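Side-chain contacts in 3-oxoacyl-[acyl-carrier-protein] synthase (PDB 2IX4), which catalyses the chain-elongating condensation of mitochondrial fatty acid synthesis, adding two carbons from malonyl-ACP to acyl chains of four to at least sixteen carbons: residues A174-A178 with C179-A183; D188-R191 with M192-G196; K294-V297 with L298-R302; S352-A356 with T357-L361; G362-G365 with A366-I370. All blocks are in the same frame, centred on the assembly; numbering follows the deposited sequence.

Contact 1 (A174-A178 with C179-A183). With 6NA (hexanoic acid), chain C.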
loop_
_atom_site.group_PDB
_atom_site.type_symbol
_atom_site.label_atom_id
_atom_site.label_comp_id
_atom_site.label_asym_id
_atom_site.label_seq_id
_atom_site.Cartn_x
_atom_site.Cartn_y
_atom_site.Cartn_z
ATOM N N ALA A 174 -4.360 3.914 -1.507
ATOM C CA ALA A 174 -3.875 2.700 -2.134
ATOM C C ALA A 174 -3.675 1.664 -1.052
ATOM O O ALA A 174 -3.075 1.950 -0.016
ATOM C CB ALA A 174 -2.575 2.949 -2.888
ATOM N N ALA A 175 -4.220 0.476 -1.280
ATOM C CA ALA A 175 -3.905 -0.676 -0.453
ATOM C C ALA A 175 -2.850 -1.467 -1.205
ATOM O O ALA A 175 -2.976 -1.678 -2.409
ATOM C CB ALA A 175 -5.138 -1.517 -0.211
ATOM N N VAL A 176 -1.794 -1.872 -0.510
ATOM C CA VAL A 176 -0.747 -2.672 -1.138
ATOM C C VAL A 176 -0.512 -3.916 -0.302
ATOM O O VAL A 176 -0.038 -3.838 0.831
ATOM C CB VAL A 176 0.564 -1.880 -1.358
ATOM C CG1 VAL A 176 1.605 -2.757 -2.030
ATOM C CG2 VAL A 176 0.303 -0.644 -2.215
ATOM N N THR A 177 -0.876 -5.059 -0.874
ATOM C CA THR A 177 -0.918 -6.328 -0.160
ATOM C C THR A 177 -0.417 -7.447 -1.071
ATOM O O THR A 177 -1.021 -8.522 -1.141
ATOM C CB THR A 177 -2.353 -6.651 0.315
ATOM O OG1 THR A 177 -3.267 -6.441 -0.768
ATOM C CG2 THR A 177 -2.764 -5.757 1.481
ATOM N N ALA A 178 0.690 -7.180 -1.765
ATOM C CA ALA A 178 1.284 -8.115 -2.727
ATOM C C ALA A 178 0.295 -8.521 -3.820
ATOM O O ALA A 178 -0.263 -7.659 -4.504
ATOM C CB ALA A 178 1.883 -9.343 -2.010
ATOM N N CYS A 179 0.055 -9.820 -3.979
ATOM C CA CYS A 179 -0.821 -10.296 -5.051
ATOM C C CYS A 179 -2.322 -10.174 -4.741
ATOM O O CYS A 179 -3.159 -10.530 -5.572
ATOM C CB CYS A 179 -0.432 -11.711 -5.479
ATOM S SG CYS A 179 1.275 -11.797 -6.115
ATOM N N ALA A 180 -2.649 -9.651 -3.559
ATOM C CA ALA A 180 -4.032 -9.314 -3.214
ATOM C C ALA A 180 -4.314 -7.812 -3.358
ATOM O O ALA A 180 -5.419 -7.354 -3.063
ATOM C CB ALA A 180 -4.356 -9.786 -1.806
ATOM N N THR A 181 -3.310 -7.068 -3.827
ATOM C CA THR A 181 -3.339 -5.606 -3.894
ATOM C C THR A 181 -4.606 -5.055 -4.555
ATOM O O THR A 181 -5.272 -4.183 -3.993
ATOM C CB THR A 181 -2.066 -5.062 -4.594
ATOM O OG1 THR A 181 -0.935 -5.245 -3.733
ATOM C CG2 THR A 181 -2.197 -3.580 -4.934
ATOM N N GLY A 182 -4.937 -5.578 -5.735
ATOM C CA GLY A 182 -6.118 -5.129 -6.479
ATOM C C GLY A 182 -7.428 -5.421 -5.771
ATOM O O GLY A 182 -8.405 -4.691 -5.935
ATOM N N ALA A 183 -7.449 -6.484 -4.972
ATOM C CA ALA A 183 -8.654 -6.874 -4.245
ATOM C C ALA A 183 -8.886 -5.972 -3.034
ATOM O O ALA A 183 -9.981 -5.425 -2.867
ATOM C CB ALA A 183 -8.587 -8.340 -3.831
HETATM C CA 6NA C . 3.823 -12.160 -5.080
HETATM C C 6NA C . 2.335 -12.126 -4.824
HETATM O O 6NA C . 1.894 -12.316 -3.702
HETATM C CB 6NA C . 4.428 -10.815 -4.696
HETATM C CG 6NA C . 4.307 -9.808 -5.838
HETATM C CD 6NA C . 3.810 -8.466 -5.331
HETATM C C6 6NA C . 2.895 -7.812 -6.340
#
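Thr181 folds its hydroxyl back over the turn formed by Thr177 and Ala178. OG1 of Thr181 accepts from Thr177 N (2.9 Å, N-H...O 158°) and donates to Ala178 O at 2.6 Å, thus bridging an N-H and a carbonyl of the turn. Thr181 N also reaches Ala178 O, at 3.2 Å, and both donors arrive from the same face of that carbonyl. The torsion that sets OG1 anti to the carbonyl carbon of Thr181 (chi1 -71°) turns CG2 the other way, to within 3.3 Å of Ala175 O, while CG1 of Val176 runs alongside the hydroxyl. A further backbone bond, Ala180 N to Thr177 O, closes the turn that leads into the helix. This places Cys179, whose SG is bonded covalently to carbon C of the hexanoyl group at 1.7 Å, consistent with a nucleophile caught as its acyl-enzyme. Oxygen O of the acyl group receives a weak bond from Cys179 N (3.1 Å) and a hydrogen bond from Phe419 N, the backbone pair that forms the oxyanion hole in ketosynthases. CB of Ala178 lies against this oxygen. Cys179 thus stands in the 3-10 turn just before helix 181-195; Ala180 and Ala183 pack on strand 411-418, Ala183 also on strand 422-429, and the backbones of Ala174 and Val176 hydrogen-bond to the second subunit.

Contact 2 (D188-R191 with M192-G196)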
loop_
_atom_site.group_PDB
_atom_site.type_symbol
_atom_site.label_atom_id
_atom_site.label_comp_id
_atom_site.label_asym_id
_atom_site.label_seq_id
_atom_site.Cartn_x
_atom_site.Cartn_y
_atom_site.Cartn_z
ATOM N N ASP A 188 -11.277 -1.785 0.197
ATOM C CA ASP A 188 -11.117 -0.590 1.026
ATOM C C ASP A 188 -11.974 0.558 0.508
ATOM O O ASP A 188 -12.571 1.288 1.293
ATOM C CB ASP A 188 -9.653 -0.147 1.079
ATOM C CG ASP A 188 -8.785 -1.067 1.923
ATOM O OD1 ASP A 188 -9.322 -1.914 2.666
ATOM O OD2 ASP A 188 -7.550 -0.923 1.848
ATOM N N ALA A 189 -12.020 0.710 -0.813
ATOM C CA ALA A 189 -12.830 1.743 -1.467
ATOM C C ALA A 189 -14.324 1.541 -1.205
ATOM O O ALA A 189 -15.073 2.509 -1.032
ATOM C CB ALA A 189 -12.548 1.757 -2.957
ATOM N N THR A 190 -14.745 0.280 -1.186
ATOM C CA THR A 190 -16.109 -0.099 -0.823
ATOM C C THR A 190 -16.443 0.338 0.609
ATOM O O THR A 190 -17.471 0.981 0.837
ATOM C CB THR A 190 -16.316 -1.617 -1.002
ATOM O OG1 THR A 190 -16.098 -1.955 -2.375
ATOM C CG2 THR A 190 -17.727 -2.045 -0.603
ATOM N N ARG A 191 -15.565 0.005 1.559
ATOM C CA ARG A 191 -15.723 0.431 2.958
ATOM C C ARG A 191 -15.869 1.946 3.099
ATOM O O ARG A 191 -16.644 2.425 3.929
ATOM C CB ARG A 191 -14.544 -0.047 3.813
ATOM C CG ARG A 191 -14.479 -1.545 4.048
ATOM C CD ARG A 191 -15.419 -2.000 5.163
ATOM N NE ARG A 191 -15.357 -3.449 5.357
ATOM C CZ ARG A 191 -16.018 -4.338 4.619
ATOM N NH1 ARG A 191 -16.812 -3.940 3.629
ATOM N NH2 ARG A 191 -15.888 -5.633 4.875
ATOM N N MET A 192 -15.121 2.689 2.286
ATOM C CA MET A 192 -15.178 4.150 2.283
ATOM C C MET A 192 -16.530 4.689 1.808
ATOM O O MET A 192 -17.062 5.628 2.397
ATOM C CB MET A 192 -14.037 4.742 1.447
ATOM C CG MET A 192 -12.656 4.523 2.052
ATOM S SD MET A 192 -11.276 4.959 0.971
ATOM C CE MET A 192 -9.912 4.301 1.929
ATOM N N ILE A 193 -17.078 4.102 0.747
ATOM C CA ILE A 193 -18.411 4.483 0.266
ATOM C C ILE A 193 -19.476 4.111 1.303
ATOM O O ILE A 193 -20.390 4.894 1.575
ATOM C CB ILE A 193 -18.735 3.859 -1.121
ATOM C CG1 ILE A 193 -17.724 4.343 -2.171
ATOM C CG2 ILE A 193 -20.160 4.213 -1.559
ATOM C CD1 ILE A 193 -17.725 3.552 -3.470
ATOM N N GLN A 194 -19.333 2.922 1.886
ATOM C CA GLN A 194 -20.244 2.439 2.925
ATOM C C GLN A 194 -20.297 3.395 4.114
ATOM O O GLN A 194 -21.382 3.752 4.574
ATOM C CB GLN A 194 -19.843 1.034 3.393
ATOM C CG GLN A 194 -20.246 -0.087 2.443
ATOM C CD GLN A 194 -19.581 -1.418 2.775
ATOM O OE1 GLN A 194 -18.435 -1.466 3.221
ATOM N NE2 GLN A 194 -20.300 -2.507 2.544
ATOM N N PHE A 195 -19.124 3.811 4.595
ATOM C CA PHE A 195 -19.024 4.723 5.739
ATOM C C PHE A 195 -19.459 6.150 5.407
ATOM O O PHE A 195 -19.907 6.881 6.288
ATOM C CB PHE A 195 -17.603 4.734 6.307
ATOM C CG PHE A 195 -17.499 5.360 7.672
ATOM C CD1 PHE A 195 -17.695 4.594 8.817
ATOM C CD2 PHE A 195 -17.199 6.715 7.815
ATOM C CE1 PHE A 195 -17.597 5.171 10.086
ATOM C CE2 PHE A 195 -17.097 7.298 9.076
ATOM C CZ PHE A 195 -17.296 6.523 10.214
ATOM N N GLY A 196 -19.322 6.542 4.143
ATOM C CA GLY A 196 -19.712 7.885 3.704
ATOM C C GLY A 196 -18.556 8.815 3.365
ATOM O O GLY A 196 -18.765 10.013 3.162
#
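Arg191 and Gln194 lie side by side on one flank of the helix, guanidinium and amide planes turned 29° apart. OE1 of Gln194 sits at the guanidinium edge and takes a bond from Arg191 NH1 at 3.0 Å, the donor lying in the amide plane on a lone pair. A bend at chi2 (-81°) folds the arginine alongside the glutamine. Elsewhere the guanidinium bonds through NH2 to Gln306 and meets, in the second subunit, Asp197 in a salt bridge from NE and Phe195 in a cation-pi contact. CG2 of Thr190 touches CD of Gln194 at 3.9 Å. A leucine in place of Gln194 would probably leave Arg191 NH1 without this acceptor, the guanidinium being held then through NE and NH2. On the helix carbonyls, Met192 CG lies against Asp188 O (3.3 Å) and Ile193 CG1 against Ala189 O (3.4 Å). The carboxylate of Asp188 is engaged by Tyr277 and by His173 of the second subunit. Helix 181-195 then ends in a Schellman motif: Gly196, with positive phi, is the C-prime residue, its N bonded to Met192 O (3.0 Å) and weakly to Ile193 O, and Asp197 N of the same chain returns to Met192 O.

Contact 3 (K294-V297 with L298-R302)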
loop_
_atom_site.group_PDB
_atom_site.type_symbol
_atom_site.label_atom_id
_atom_site.label_comp_id
_atom_site.label_asym_id
_atom_site.label_seq_id
_atom_site.Cartn_x
_atom_site.Cartn_y
_atom_site.Cartn_z
ATOM N N LYS A 294 -6.568 -22.630 5.830
ATOM C CA LYS A 294 -7.430 -21.956 6.803
ATOM C C LYS A 294 -7.647 -20.484 6.457
ATOM O O LYS A 294 -8.769 -19.985 6.545
ATOM C CB LYS A 294 -6.866 -22.091 8.220
ATOM C CG LYS A 294 -7.800 -21.564 9.302
ATOM C CD LYS A 294 -7.119 -21.515 10.651
ATOM C CE LYS A 294 -8.074 -21.002 11.709
ATOM N NZ LYS A 294 -7.385 -20.709 13.003
ATOM N N GLY A 295 -6.570 -19.803 6.061
ATOM C CA GLY A 295 -6.633 -18.395 5.685
ATOM C C GLY A 295 -7.619 -18.157 4.560
ATOM O O GLY A 295 -8.456 -17.252 4.633
ATOM N N ALA A 296 -7.521 -18.980 3.518
ATOM C CA ALA A 296 -8.437 -18.913 2.382
ATOM C C ALA A 296 -9.877 -19.234 2.803
ATOM O O ALA A 296 -10.815 -18.598 2.328
ATOM C CB ALA A 296 -7.976 -19.844 1.276
ATOM N N VAL A 297 -10.038 -20.208 3.701
ATOM C CA VAL A 297 -11.352 -20.548 4.269
ATOM C C VAL A 297 -11.960 -19.340 4.994
ATOM O O VAL A 297 -13.121 -18.984 4.761
ATOM C CB VAL A 297 -11.277 -21.779 5.229
ATOM C CG1 VAL A 297 -12.570 -21.947 6.024
ATOM C CG2 VAL A 297 -10.962 -23.056 4.456
ATOM N N LEU A 298 -11.162 -18.706 5.854
ATOM C CA LEU A 298 -11.605 -17.535 6.610
ATOM C C LEU A 298 -12.038 -16.390 5.702
ATOM O O LEU A 298 -13.090 -15.795 5.913
ATOM C CB LEU A 298 -10.514 -17.067 7.577
ATOM C CG LEU A 298 -10.326 -17.881 8.861
ATOM C CD1 LEU A 298 -9.107 -17.391 9.630
ATOM C CD2 LEU A 298 -11.575 -17.812 9.737
ATOM N N ALA A 299 -11.233 -16.104 4.683
ATOM C CA ALA A 299 -11.515 -15.013 3.753
ATOM C C ALA A 299 -12.831 -15.222 3.004
ATOM O O ALA A 299 -13.628 -14.289 2.859
ATOM C CB ALA A 299 -10.359 -14.841 2.774
ATOM N N MET A 300 -13.048 -16.448 2.528
ATOM C CA MET A 300 -14.276 -16.814 1.817
ATOM C C MET A 300 -15.496 -16.807 2.742
ATOM O O MET A 300 -16.559 -16.295 2.378
ATOM C CB MET A 300 -14.121 -18.183 1.143
ATOM C CG MET A 300 -13.195 -18.180 -0.068
ATOM S SD MET A 300 -13.239 -19.719 -1.005
ATOM C CE MET A 300 -12.104 -20.743 -0.067
ATOM N N THR A 301 -15.332 -17.375 3.934
ATOM C CA THR A 301 -16.393 -17.412 4.935
ATOM C C THR A 301 -16.837 -16.006 5.349
ATOM O O THR A 301 -18.037 -15.744 5.501
ATOM C CB THR A 301 -15.945 -18.217 6.176
ATOM O OG1 THR A 301 -15.621 -19.549 5.768
ATOM C CG2 THR A 301 -17.048 -18.278 7.218
ATOM N N ARG A 302 -15.865 -15.111 5.510
ATOM C CA ARG A 302 -16.128 -13.735 5.928
ATOM C C ARG A 302 -16.880 -12.931 4.871
ATOM O O ARG A 302 -17.774 -12.156 5.204
ATOM C CB ARG A 302 -14.830 -13.039 6.344
ATOM C CG ARG A 302 -14.400 -13.421 7.759
ATOM C CD ARG A 302 -12.915 -13.232 7.995
ATOM N NE ARG A 302 -12.526 -13.729 9.318
ATOM C CZ ARG A 302 -11.298 -13.668 9.826
ATOM N NH1 ARG A 302 -10.306 -13.124 9.129
ATOM N NH2 ARG A 302 -11.059 -14.152 11.039
#
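Lys294 meets Leu298 one turn on: Leu298 N bonds to Lys294 O at 2.8 Å, and CE of the fully extended lysine passes CD1 of the leucine at 4.3 Å. NZ of Lys294 goes on to the second subunit, to Gln169 and to salt bridges with Glu110 and Glu114 there. Gly295 has no side chain; its carbonyl takes Ala299 N as well as the hydroxyl of Ser280, and CB of Ala299 lies 3.6 Å from Gly295 O. At Ala296 the partner is Met300, whose chain bends at chi3 (-83°) so that the terminal methyl curls back, CE standing 3.5 Å from Ala296 O. Val297 offers its carbonyl to two donors of Thr301: N at 2.9 Å, nearly straight out from the C=O, and OG1 at 2.8 Å, well above the carbonyl plane. CB of Leu298 covers one guanidinium face of Arg302, 4.1 Å above its plane. The hydroxyl folded onto the carbonyl four residues back is a habit of helical threonines. In helix 294-307, Met300 packs on strands 411-418 and 422-429 of the thiolase-like core and Ala299 on the latter, Ala296, Val297 and Met300 meet helix 325-339, while Lys294 and Arg302 reach across the dimer interface.

Contact 4 (S352-A356 with T357-L361)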
loop_
_atom_site.group_PDB
_atom_site.type_symbol
_atom_site.label_atom_id
_atom_site.label_comp_id
_atom_site.label_asym_id
_atom_site.label_seq_id
_atom_site.Cartn_x
_atom_site.Cartn_y
_atom_site.Cartn_z
ATOM N N SER A 352 -9.841 -20.887 -12.698
ATOM C CA SER A 352 -8.818 -19.853 -12.623
ATOM C C SER A 352 -8.515 -19.350 -14.028
ATOM O O SER A 352 -8.301 -20.146 -14.945
ATOM C CB SER A 352 -7.542 -20.375 -11.977
ATOM O OG SER A 352 -6.511 -19.406 -12.093
ATOM N N THR A 353 -8.499 -18.030 -14.186
ATOM C CA THR A 353 -8.272 -17.410 -15.490
ATOM C C THR A 353 -6.793 -17.079 -15.729
ATOM O O THR A 353 -6.436 -16.483 -16.753
ATOM C CB THR A 353 -9.149 -16.148 -15.673
ATOM O OG1 THR A 353 -9.133 -15.371 -14.474
ATOM C CG2 THR A 353 -10.576 -16.536 -15.982
ATOM N N LYS A 354 -5.938 -17.496 -14.797
ATOM C CA LYS A 354 -4.500 -17.223 -14.873
ATOM C C LYS A 354 -3.764 -18.045 -15.938
ATOM O O LYS A 354 -2.638 -17.712 -16.312
ATOM C CB LYS A 354 -3.841 -17.389 -13.499
ATOM C CG LYS A 354 -4.163 -16.247 -12.534
ATOM C CD LYS A 354 -3.245 -16.265 -11.321
ATOM C CE LYS A 354 -3.455 -15.059 -10.417
ATOM N NZ LYS A 354 -4.789 -15.070 -9.749
ATOM N N GLY A 355 -4.392 -19.112 -16.423
ATOM C CA GLY A 355 -3.874 -19.834 -17.586
ATOM C C GLY A 355 -3.823 -18.938 -18.816
ATOM O O GLY A 355 -2.949 -19.096 -19.668
ATOM N N ALA A 356 -4.755 -17.986 -18.885
ATOM C CA ALA A 356 -4.898 -17.071 -20.023
ATOM C C ALA A 356 -4.153 -15.742 -19.849
ATOM O O ALA A 356 -3.484 -15.271 -20.772
ATOM C CB ALA A 356 -6.373 -16.807 -20.290
ATOM N N THR A 357 -4.287 -15.137 -18.671
ATOM C CA THR A 357 -3.714 -13.819 -18.400
ATOM C C THR A 357 -2.318 -13.886 -17.792
ATOM O O THR A 357 -1.574 -12.909 -17.836
ATOM C CB THR A 357 -4.592 -13.010 -17.421
ATOM O OG1 THR A 357 -4.706 -13.722 -16.181
ATOM C CG2 THR A 357 -5.976 -12.753 -18.003
ATOM N N GLY A 358 -1.969 -15.035 -17.218
ATOM C CA GLY A 358 -0.800 -15.122 -16.351
ATOM C C GLY A 358 -1.126 -14.507 -14.997
ATOM O O GLY A 358 -2.272 -14.109 -14.740
ATOM N N HIS A 359 -0.123 -14.425 -14.129
ATOM C CA HIS A 359 -0.291 -13.800 -12.823
ATOM C C HIS A 359 -0.012 -12.298 -12.911
ATOM O O HIS A 359 1.148 -11.878 -12.996
ATOM C CB HIS A 359 0.632 -14.458 -11.792
ATOM C CG HIS A 359 0.260 -14.170 -10.370
ATOM N ND1 HIS A 359 -0.540 -13.108 -10.006
ATOM C CD2 HIS A 359 0.607 -14.790 -9.218
ATOM C CE1 HIS A 359 -0.691 -13.101 -8.694
ATOM N NE2 HIS A 359 -0.004 -14.110 -8.192
ATOM N N LEU A 360 -1.074 -11.494 -12.887
ATOM C CA LEU A 360 -0.941 -10.036 -13.012
ATOM C C LEU A 360 -0.520 -9.355 -11.708
ATOM O O LEU A 360 -0.520 -8.124 -11.616
ATOM C CB LEU A 360 -2.222 -9.395 -13.565
ATOM C CG LEU A 360 -2.755 -9.754 -14.959
ATOM C CD1 LEU A 360 -3.540 -8.579 -15.522
ATOM C CD2 LEU A 360 -1.666 -10.157 -15.937
ATOM N N LEU A 361 -0.174 -10.167 -10.709
ATOM C CA LEU A 361 0.393 -9.704 -9.441
ATOM C C LEU A 361 -0.517 -8.695 -8.725
ATOM O O LEU A 361 -1.612 -9.055 -8.298
ATOM C CB LEU A 361 1.831 -9.182 -9.641
ATOM C CG LEU A 361 2.872 -10.140 -10.260
ATOM C CD1 LEU A 361 4.220 -9.450 -10.443
ATOM C CD2 LEU A 361 3.046 -11.417 -9.443
HETATM O O HOH W 1 -6.708 -14.117 -14.363
#
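With CG of Lys354 anti to the carbonyl carbon (chi1 -74°) and the chain extended to CE, the methylenes run alongside His359, whose ring is set by CG anti to the backbone N (chi1 -163°); the bend at chi4 only turns NZ away. CE of Lys354 sits over one face of the His359 ring, a CH-pi contact 3.8 Å from the centroid, displaced toward ND1. CD2 of Leu361 lies over the centre of the opposite face, 3.9 Å above the plane, clasping the ring between aliphatic groups. Backbone bonds pin the turn, Thr357 N to Thr353 O (3.2 Å) and Gly358 N to Lys354 O (2.9 Å), with Gly358 leaving the helix at positive phi. Thr357 OG1 donates to Gly358 O at 2.9 Å, on a lone pair, and accepts at 2.7 Å from a water also bonded to Thr353 OG1. A valine at Thr357 would probably leave Gly358 O without this donor and the water without this acceptor, and the peptide ahead of His359 freer to turn. The chemistry divides Lys354: its methylenes steady a probable active-site histidine, while NZ forms a salt bridge with Glu368 and donates to His320 O, consistent with second-shell support of the site.

Contact 5 (G362-G365 with A366-I370). With K (potassium ion), chain D.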
loop_
_atom_site.group_PDB
_atom_site.type_symbol
_atom_site.label_atom_id
_atom_site.label_comp_id
_atom_site.label_asym_id
_atom_site.label_seq_id
_atom_site.Cartn_x
_atom_site.Cartn_y
_atom_site.Cartn_z
ATOM N N GLY A 362 -0.077 -7.444 -8.603
ATOM C CA GLY A 362 -0.880 -6.389 -7.970
ATOM C C GLY A 362 -2.184 -6.073 -8.680
ATOM O O GLY A 362 -3.116 -5.543 -8.070
ATOM N N ALA A 363 -2.253 -6.394 -9.972
ATOM C CA ALA A 363 -3.457 -6.155 -10.763
ATOM C C ALA A 363 -4.387 -7.368 -10.831
ATOM O O ALA A 363 -5.532 -7.249 -11.272
ATOM C CB ALA A 363 -3.082 -5.695 -12.166
ATOM N N ALA A 364 -3.895 -8.525 -10.391
ATOM C CA ALA A 364 -4.627 -9.792 -10.490
ATOM C C ALA A 364 -6.014 -9.740 -9.854
ATOM O O ALA A 364 -7.000 -10.141 -10.475
ATOM C CB ALA A 364 -3.808 -10.927 -9.887
ATOM N N GLY A 365 -6.082 -9.235 -8.621
ATOM C CA GLY A 365 -7.334 -9.172 -7.872
ATOM C C GLY A 365 -8.374 -8.270 -8.512
ATOM O O GLY A 365 -9.572 -8.514 -8.383
ATOM N N ALA A 366 -7.909 -7.234 -9.204
ATOM C CA ALA A 366 -8.795 -6.264 -9.845
ATOM C C ALA A 366 -9.314 -6.778 -11.177
ATOM O O ALA A 366 -10.504 -6.661 -11.478
ATOM C CB ALA A 366 -8.082 -4.943 -10.032
ATOM N N VAL A 367 -8.406 -7.328 -11.978
ATOM C CA VAL A 367 -8.751 -7.929 -13.264
ATOM C C VAL A 367 -9.741 -9.090 -13.068
ATOM O O VAL A 367 -10.733 -9.209 -13.788
ATOM C CB VAL A 367 -7.462 -8.376 -14.008
ATOM C CG1 VAL A 367 -7.752 -9.434 -15.064
ATOM C CG2 VAL A 367 -6.761 -7.159 -14.628
ATOM N N GLU A 368 -9.482 -9.919 -12.064
ATOM C CA GLU A 368 -10.304 -11.096 -11.822
ATOM C C GLU A 368 -11.648 -10.764 -11.163
ATOM O O GLU A 368 -12.616 -11.515 -11.308
ATOM C CB GLU A 368 -9.500 -12.138 -11.048
ATOM C CG GLU A 368 -8.382 -12.734 -11.905
ATOM C CD GLU A 368 -7.242 -13.348 -11.112
ATOM O OE1 GLU A 368 -7.413 -13.652 -9.906
ATOM O OE2 GLU A 368 -6.163 -13.542 -11.712
ATOM N N ALA A 369 -11.714 -9.626 -10.469
ATOM C CA ALA A 369 -12.987 -9.102 -9.978
ATOM C C ALA A 369 -13.848 -8.654 -11.157
ATOM O O ALA A 369 -15.058 -8.868 -11.166
ATOM C CB ALA A 369 -12.762 -7.950 -9.002
ATOM N N ILE A 370 -13.213 -8.038 -12.150
ATOM C CA ILE A 370 -13.889 -7.654 -13.390
ATOM C C ILE A 370 -14.443 -8.884 -14.116
ATOM O O ILE A 370 -15.588 -8.874 -14.573
ATOM C CB ILE A 370 -12.964 -6.802 -14.302
ATOM C CG1 ILE A 370 -12.702 -5.441 -13.641
ATOM C CG2 ILE A 370 -13.572 -6.619 -15.697
ATOM C CD1 ILE A 370 -11.590 -4.604 -14.279
HETATM K K K D . -9.408 -14.592 -8.313
#
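Glu368 lays its side chain, from CB to the carboxylate carbon CD, along the carbonyl of Ala364, and this is the tight side of the turn. CB, CG and CD of the glutamate each come within 3.3 Å of Ala364 O, while Glu368 N makes the helical bond to the same oxygen at 3.0 Å. CG lies anti to the carbonyl carbon of Glu368 (chi1 -69°) and the chain stays extended beyond it, which carries the carboxylate back along the helix until OE2 is 4.0 Å from CB of Ala364. OE1 binds the potassium ion at 2.7 Å, in a site completed by Asn318 OD1, Ala319 O, Ser414 OG and Asn415 O among its ligands. OE2 forms a salt bridge with Lys354. The cation and the lysine are likely to offset the repulsion between the carboxylate and the Ala364 carbonyl. Gly365 is also tightly packed: a CB here would crowd Ala366 N, and CB of Ala369 lies 3.3 Å from Gly365 O.

The Ala363 side is looser, although it too is buried and meets no bulk solvent. Ala363 O takes a nearly straight bond from Val367 N (3.0 Å, N-H...O 175°) but only a weak one from Ala366 N, and CG2 of Val367 stands 3.6 Å from Ala363 O. Neighbours cover the helix: Val367 packs on Met10 and Thr12 of strand 3-12, Ala369 on Leu426 and Phe428 of strand 422-429, and Ala366 faces Gly182 of helix 181-195, so helix 364-378 lies buried at the heart of the thiolase-like fold.

Overall arrangement
All five contacts are local and follow in series: each closes a single turn of chain, and none nests in or crosses another. Contact 1 starts helix 181-195 and contact 2 ends it, joined where CB of Ala175 touches OD2 of Asp188 (3.2 Å). Contact 3, on helix 294-307, stands apart, its centre about 17 Å from that of contact 1; like contacts 1 and 2 it reaches the second subunit. Contacts 4 and 5 adjoin along the chain and are linked by the Lys354 NZ to Glu368 OE2 salt bridge (2.8 Å). Space then reunites the two halves of the sequence: Cys179 SG lies 3.4 Å from His359 NE2, and helix 181-195 packs on helix 364-378.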